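Local coordinates for protein ribosomal RNA small subunit methyltransferase E (Legionella pneumophila, PDB 5O95) that probably methylates the N3 position of a specific uridine in 16S ribosomal RNA, using S-adenosyl-L-methionine as the methyl donor, at residues E74-E78 with G146-I150. Numbering follows the deposited sequence.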
loop_
_atom_site.group_PDB
_atom_site.type_symbol
_atom_site.label_atom_id
_atom_site.label_comp_id
_atom_site.label_asym_id
_atom_site.label_seq_id
_atom_site.Cartn_x
_atom_site.Cartn_y
_atom_site.Cartn_z
ATOM N N GLU B 74 1.680 28.849 9.476
ATOM C CA GLU B 74 1.514 28.358 8.113
ATOM C C GLU B 74 2.414 27.147 7.909
ATOM O O GLU B 74 3.635 27.229 8.115
ATOM C CB GLU B 74 1.827 29.458 7.104
ATOM C CG GLU B 74 0.964 30.690 7.360
ATOM C CD GLU B 74 0.787 31.575 6.144
ATOM O OE1 GLU B 74 1.420 31.300 5.106
ATOM O OE2 GLU B 74 0.006 32.549 6.231
ATOM N N VAL B 75 1.809 26.017 7.523
ATOM C CA VAL B 75 2.537 24.758 7.364
ATOM C C VAL B 75 1.973 24.021 6.147
ATOM O O VAL B 75 0.776 23.704 6.100
ATOM C CB VAL B 75 2.448 23.848 8.605
ATOM C CG1 VAL B 75 3.276 22.563 8.393
ATOM C CG2 VAL B 75 2.875 24.554 9.870
ATOM N N ASN B 76 2.827 23.748 5.168
ATOM C CA ASN B 76 2.382 23.131 3.923
ATOM C C ASN B 76 3.157 21.834 3.737
ATOM O O ASN B 76 4.387 21.852 3.672
ATOM C CB ASN B 76 2.651 24.092 2.761
ATOM C CG ASN B 76 2.057 23.613 1.448
ATOM O OD1 ASN B 76 2.304 22.484 1.011
ATOM N ND2 ASN B 76 1.238 24.459 0.826
ATOM N N ARG B 77 2.428 20.719 3.626
ATOM C CA ARG B 77 3.046 19.419 3.370
ATOM C C ARG B 77 2.564 18.831 2.058
ATOM O O ARG B 77 2.541 17.602 1.896
ATOM C CB ARG B 77 2.803 18.448 4.521
ATOM C CG ARG B 77 3.462 18.884 5.803
ATOM C CD ARG B 77 3.314 17.845 6.922
ATOM N NE ARG B 77 4.047 18.332 8.091
ATOM C CZ ARG B 77 3.464 18.990 9.096
ATOM N NH1 ARG B 77 2.146 19.185 9.108
ATOM N NH2 ARG B 77 4.222 19.441 10.100
ATOM N N GLU B 78 2.227 19.693 1.099
ATOM C CA GLU B 78 1.772 19.265 -0.216
ATOM C C GLU B 78 2.953 19.013 -1.151
ATOM O O GLU B 78 4.001 19.665 -1.070
ATOM C CB GLU B 78 0.860 20.326 -0.835
ATOM C CG GLU B 78 -0.402 20.590 -0.005
ATOM C CD GLU B 78 -1.223 19.327 0.224
ATOM O OE1 GLU B 78 -1.711 18.755 -0.784
ATOM O OE2 GLU B 78 -1.385 18.901 1.397
ATOM N N GLY B 146 -0.501 14.589 8.309
ATOM C CA GLY B 146 0.056 15.925 8.429
ATOM C C GLY B 146 -0.269 16.873 7.293
ATOM O O GLY B 146 0.133 18.036 7.354
ATOM N N ARG B 147 -1.002 16.434 6.266
ATOM C CA ARG B 147 -1.413 17.363 5.220
ATOM C C ARG B 147 -2.415 18.336 5.798
ATOM O O ARG B 147 -3.356 17.934 6.488
ATOM C CB ARG B 147 -2.128 16.614 4.093
ATOM C CG ARG B 147 -1.142 15.892 3.223
ATOM C CD ARG B 147 -1.897 15.125 2.152
ATOM N NE ARG B 147 -2.316 16.038 1.090
ATOM C CZ ARG B 147 -2.850 15.660 -0.062
ATOM N NH1 ARG B 147 -3.001 14.357 -0.320
ATOM N NH2 ARG B 147 -3.189 16.567 -0.976
ATOM N N ASN B 148 -2.222 19.611 5.472
ATOM C CA ASN B 148 -3.108 20.671 5.942
ATOM C C ASN B 148 -3.992 21.218 4.840
ATOM O O ASN B 148 -4.652 22.259 5.020
ATOM C CB ASN B 148 -2.297 21.773 6.615
ATOM C CG ASN B 148 -1.576 21.269 7.835
ATOM O OD1 ASN B 148 -2.143 20.532 8.614
ATOM N ND2 ASN B 148 -0.320 21.671 8.007
ATOM N N GLN B 149 -4.088 20.475 3.744
ATOM C CA GLN B 149 -4.944 20.764 2.617
ATOM C C GLN B 149 -5.559 19.427 2.266
ATOM O O GLN B 149 -4.861 18.410 2.295
ATOM C CB GLN B 149 -4.104 21.269 1.448
ATOM C CG GLN B 149 -4.871 21.662 0.214
ATOM C CD GLN B 149 -3.993 22.342 -0.831
ATOM O OE1 GLN B 149 -2.983 22.988 -0.515
ATOM N NE2 GLN B 149 -4.380 22.203 -2.094
ATOM N N ILE B 150 -6.858 19.427 1.972
ATOM C CA ILE B 150 -7.596 18.205 1.668
ATOM C C ILE B 150 -7.560 17.968 0.162
ATOM O O ILE B 150 -7.844 18.889 -0.602
ATOM C CB ILE B 150 -9.064 18.338 2.109
ATOM C CG1 ILE B 150 -9.164 18.899 3.534
ATOM C CG2 ILE B 150 -9.788 16.981 1.930
ATOM C CD1 ILE B 150 -8.500 18.049 4.585
HETATM O O HOH W 1 -0.616 23.941 -1.643
HETATM O O HOH W 2 -0.456 20.574 3.410
#
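Arg77 lies along the backbone carbonyl of Gly146. Its CB and CG pass that oxygen at van der Waals distance. CD comes closer, 3.2 Å from Gly146 O. The chain is extended from CG to NE. NE and CZ stay 4.0 and 3.9 Å from Gly146 O, and NH1 donates to it at 2.9 Å. This bond lies in the carbonyl plane, on a lone pair. Val75 CG1 lies above one guanidinium face, toward its rim, and Glu52 forms a salt bridge with NH1. Gly146, with positive phi, is the first residue past helix 124-145. Residues 74-78 leave strand 64-74 of the PUA-like domain for strand 82-88 of the SPOUT domain, and here they meet the loop after that helix. Arg223 of the second subunit donates from NH1 to Arg77 O and packs on Arg147; Pro222 of that subunit packs on Arg77. Arg147 holds the Glu78 carboxylate in a side-on salt bridge. NE donates to OE2 at 3.0 Å, near the guanidinium plane. NH2 to OE1 is short (2.6 Å) but bent (140°) and tilted from that plane. The bend at Glu78 chi2 (-57°) folds the carboxylate back to this guanidinium. Asn148 ND2 donates to Val75 O almost straight (172°), from above the carbonyl plane. Asn148 OD1 accepts from Arg8. One water links Arg77 N, Glu78 OE2 and Asn148 N.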